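Local coordinates for protein oxidoreductase, putative (PDB 6SKX) that probably catalyses NADPH-dependent reductive amination, joining carbonyl compounds with amines and reducing the resulting imines, at residues A57-I62 against H83-I88. Residues are numbered along the deposited sequence; the frame is centred on the assembly and turned at random.
Sequences ASDLII and HGKTII
Lys85 reaches across to the loop just ahead of strand 60-63 and grips it at two points. Its NZ forms a salt bridge with Asp59, 2.9 Å from OD1 and nearly in line with that C-O bond, and donates a second hydrogen bond to Ser58 O at 3.1 Å, approaching from well above the carbonyl plane. A third acceptor, Ile55 O in helix 51-56, ties the same NZ to the C-terminal end of that helix. The lysine chain bends at its second torsion (chi2 -61°) and is extended beyond it, standing nearly perpendicular to the Asp59 side chain. Within the loop, Ser58 OG accepts from Leu60 N at 3.2 Å in an ST turn and is also hydrogen-bonded to Ser3 OG.

From there the backbones pair as parallel strands. Thr86 N donates to Asp59 O, Ile61 N to Thr86 O, and Ile88 N to Ile61 O, the last with an N-H...O angle of 176°. A CA-H...O contact from Ile62 to Ile88 O supplements them.

On one face of the sheet, CD1 of Ile62 packs against Ile88 CB at 3.9 Å, the two side chains running alongside each other in one direction, while Leu60 CD1 meets Ile88 CG1. Helix 137-147 lies over this face, touching Leu60, Ile62 and Thr86; the OG1 of Thr86 is hydrogen-bonded to Arg111. On the other face, Ile61 CD1 rests on the aliphatic part of Lys85, 3.8 Å from CG.

These are neighbouring central strands of the Rossmann-type NADP-binding domain, linked through helix 68-75 in a beta-alpha-beta crossover. Lys85 thus joins both apolar and polar contacts: its methylenes extend the packing, while its amine, probably charged, gathers an aspartate and two backbone carbonyls and probably helps to fix the turn between helix 51-56 and the strand.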
ATOM      1  N   ALA A  57     -19.632  37.518   7.880  1.00 48.16           N
ATOM      2  CA  ALA A  57     -20.862  36.708   7.726  1.00 49.15           C
ATOM      3  C   ALA A  57     -21.079  35.750   8.899  1.00 47.46           C
ATOM      4  O   ALA A  57     -22.214  35.359   9.100  1.00 51.52           O
ATOM      5  CB  ALA A  57     -20.837  35.971   6.420  1.00 50.72           C
ATOM      6  N   SER A  58     -20.023  35.395   9.623  1.00 44.94           N
ATOM      7  CA  SER A  58     -20.161  34.446  10.751  1.00 46.77           C
ATOM      8  C   SER A  58     -18.954  34.533  11.680  1.00 43.09           C
ATOM      9  O   SER A  58     -17.936  35.024  11.256  1.00 47.10           O
ATOM     10  CB  SER A  58     -20.283  33.048  10.217  1.00 42.50           C
ATOM     11  OG  SER A  58     -20.539  32.136  11.254  1.00 40.25           O
ATOM     12  N   ASP A  59     -19.128  34.121  12.930  1.00 46.13           N
ATOM     13  CA  ASP A  59     -17.975  33.967  13.858  1.00 48.97           C
ATOM     14  C   ASP A  59     -17.204  32.659  13.570  1.00 49.51           C
ATOM     15  O   ASP A  59     -16.030  32.568  14.007  1.00 46.37           O
ATOM     16  CB  ASP A  59     -18.445  34.056  15.321  1.00 49.87           C
ATOM     17  CG  ASP A  59     -18.524  35.487  15.847  1.00 51.07           C
ATOM     18  OD1 ASP A  59     -18.218  36.417  15.036  1.00 46.73           O
ATOM     19  OD2 ASP A  59     -18.901  35.669  17.054  1.00 48.82           O
ATOM     20  N   LEU A  60     -17.834  31.697  12.894  1.00 51.02           N
ATOM     21  CA  LEU A  60     -17.186  30.409  12.531  1.00 45.94           C
ATOM     22  C   LEU A  60     -16.833  30.438  11.042  1.00 43.63           C
ATOM     23  O   LEU A  60     -17.726  30.397  10.216  1.00 46.63           O
ATOM     24  CB  LEU A  60     -18.115  29.249  12.882  1.00 48.16           C
ATOM     25  CG  LEU A  60     -17.559  27.852  12.633  1.00 48.37           C
ATOM     26  CD1 LEU A  60     -16.245  27.647  13.352  1.00 49.05           C
ATOM     27  CD2 LEU A  60     -18.562  26.801  13.055  1.00 46.31           C
ATOM     28  N   ILE A  61     -15.543  30.485  10.756  1.00 41.00           N
ATOM     29  CA  ILE A  61     -14.954  30.610   9.414  1.00 45.70           C
ATOM     30  C   ILE A  61     -14.205  29.315   9.095  1.00 47.26           C
ATOM     31  O   ILE A  61     -13.342  28.968   9.872  1.00 48.79           O
ATOM     32  CB  ILE A  61     -14.070  31.865   9.428  1.00 53.14           C
ATOM     33  CG1 ILE A  61     -14.939  33.123   9.582  1.00 48.69           C
ATOM     34  CG2 ILE A  61     -13.197  31.945   8.189  1.00 49.15           C
ATOM     35  CD1 ILE A  61     -14.202  34.171  10.302  1.00 62.87           C
ATOM     36  N   ILE A  62     -14.615  28.599   8.032  1.00 46.79           N
ATOM     37  CA  ILE A  62     -14.007  27.313   7.574  1.00 48.69           C
ATOM     38  C   ILE A  62     -13.281  27.603   6.260  1.00 46.16           C
ATOM     39  O   ILE A  62     -13.902  28.084   5.302  1.00 46.46           O
ATOM     40  CB  ILE A  62     -15.038  26.192   7.356  1.00 58.81           C
ATOM     41  CG1 ILE A  62     -16.103  26.098   8.456  1.00 59.59           C
ATOM     42  CG2 ILE A  62     -14.322  24.869   7.152  1.00 55.58           C
ATOM     43  CD1 ILE A  62     -15.661  25.401   9.676  1.00 66.77           C
ATOM     44  N   HIS A  83     -11.021  39.885  15.049  1.00 58.10           N
ATOM     45  CA  HIS A  83     -11.147  39.910  16.533  1.00 56.45           C
ATOM     46  C   HIS A  83     -12.390  39.082  16.930  1.00 55.75           C
ATOM     47  O   HIS A  83     -13.498  39.365  16.397  1.00 52.92           O
ATOM     48  CB  HIS A  83     -11.142  41.373  17.067  1.00 49.63           C
ATOM     49  CG  HIS A  83     -11.050  41.462  18.557  1.00 65.60           C
ATOM     50  ND1 HIS A  83      -9.816  41.398  19.246  1.00 71.37           N
ATOM     51  CD2 HIS A  83     -12.018  41.540  19.506  1.00 68.34           C
ATOM     52  CE1 HIS A  83     -10.047  41.431  20.548  1.00 75.97           C
ATOM     53  NE2 HIS A  83     -11.395  41.531  20.733  1.00 71.55           N
ATOM     54  N   GLY A  84     -12.228  38.134  17.860  1.00 50.81           N
ATOM     55  CA  GLY A  84     -13.303  37.255  18.382  1.00 49.36           C
ATOM     56  C   GLY A  84     -13.759  36.188  17.371  1.00 54.11           C
ATOM     57  O   GLY A  84     -14.690  35.467  17.689  1.00 46.37           O
ATOM     58  N   LYS A  85     -13.121  36.033  16.205  1.00 46.92           N
ATOM     59  CA  LYS A  85     -13.473  34.958  15.232  1.00 52.21           C
ATOM     60  C   LYS A  85     -12.782  33.639  15.587  1.00 51.35           C
ATOM     61  O   LYS A  85     -11.703  33.657  16.192  1.00 57.58           O
ATOM     62  CB  LYS A  85     -13.061  35.305  13.804  1.00 50.01           C
ATOM     63  CG  LYS A  85     -13.690  36.569  13.245  1.00 55.77           C
ATOM     64  CD  LYS A  85     -15.197  36.521  13.182  1.00 58.62           C
ATOM     65  CE  LYS A  85     -15.808  37.850  12.795  1.00 52.23           C
ATOM     66  NZ  LYS A  85     -17.271  37.712  12.660  1.00 52.49           N
ATOM     67  N   THR A  86     -13.432  32.527  15.254  1.00 51.15           N
ATOM     68  CA  THR A  86     -12.847  31.171  15.312  1.00 46.82           C
ATOM     69  C   THR A  86     -12.543  30.699  13.886  1.00 49.10           C
ATOM     70  O   THR A  86     -13.455  30.596  13.085  1.00 53.06           O
ATOM     71  CB  THR A  86     -13.766  30.188  16.018  1.00 50.21           C
ATOM     72  OG1 THR A  86     -14.020  30.703  17.324  1.00 49.31           O
ATOM     73  CG2 THR A  86     -13.158  28.799  16.061  1.00 48.22           C
ATOM     74  N   ILE A  87     -11.280  30.442  13.589  1.00 49.46           N
ATOM     75  CA  ILE A  87     -10.829  30.021  12.237  1.00 47.67           C
ATOM     76  C   ILE A  87     -10.519  28.523  12.272  1.00 53.73           C
ATOM     77  O   ILE A  87      -9.795  28.057  13.184  1.00 50.24           O
ATOM     78  CB  ILE A  87      -9.647  30.894  11.825  1.00 53.76           C
ATOM     79  CG1 ILE A  87     -10.119  32.351  11.724  1.00 62.59           C
ATOM     80  CG2 ILE A  87      -9.024  30.375  10.550  1.00 52.43           C
ATOM     81  CD1 ILE A  87      -9.053  33.307  11.310  1.00 73.16           C
ATOM     82  N   ILE A  88     -11.149  27.783  11.365  1.00 52.47           N
ATOM     83  CA  ILE A  88     -10.834  26.355  11.122  1.00 50.48           C
ATOM     84  C   ILE A  88     -10.194  26.278   9.740  1.00 50.31           C
ATOM     85  O   ILE A  88     -10.918  26.455   8.748  1.00 49.48           O
ATOM     86  CB  ILE A  88     -12.094  25.477  11.209  1.00 50.50           C
ATOM     87  CG1 ILE A  88     -12.932  25.748  12.469  1.00 47.63           C
ATOM     88  CG2 ILE A  88     -11.684  24.022  11.069  1.00 47.27           C
ATOM     89  CD1 ILE A  88     -12.250  25.458  13.797  1.00 50.11           C
TER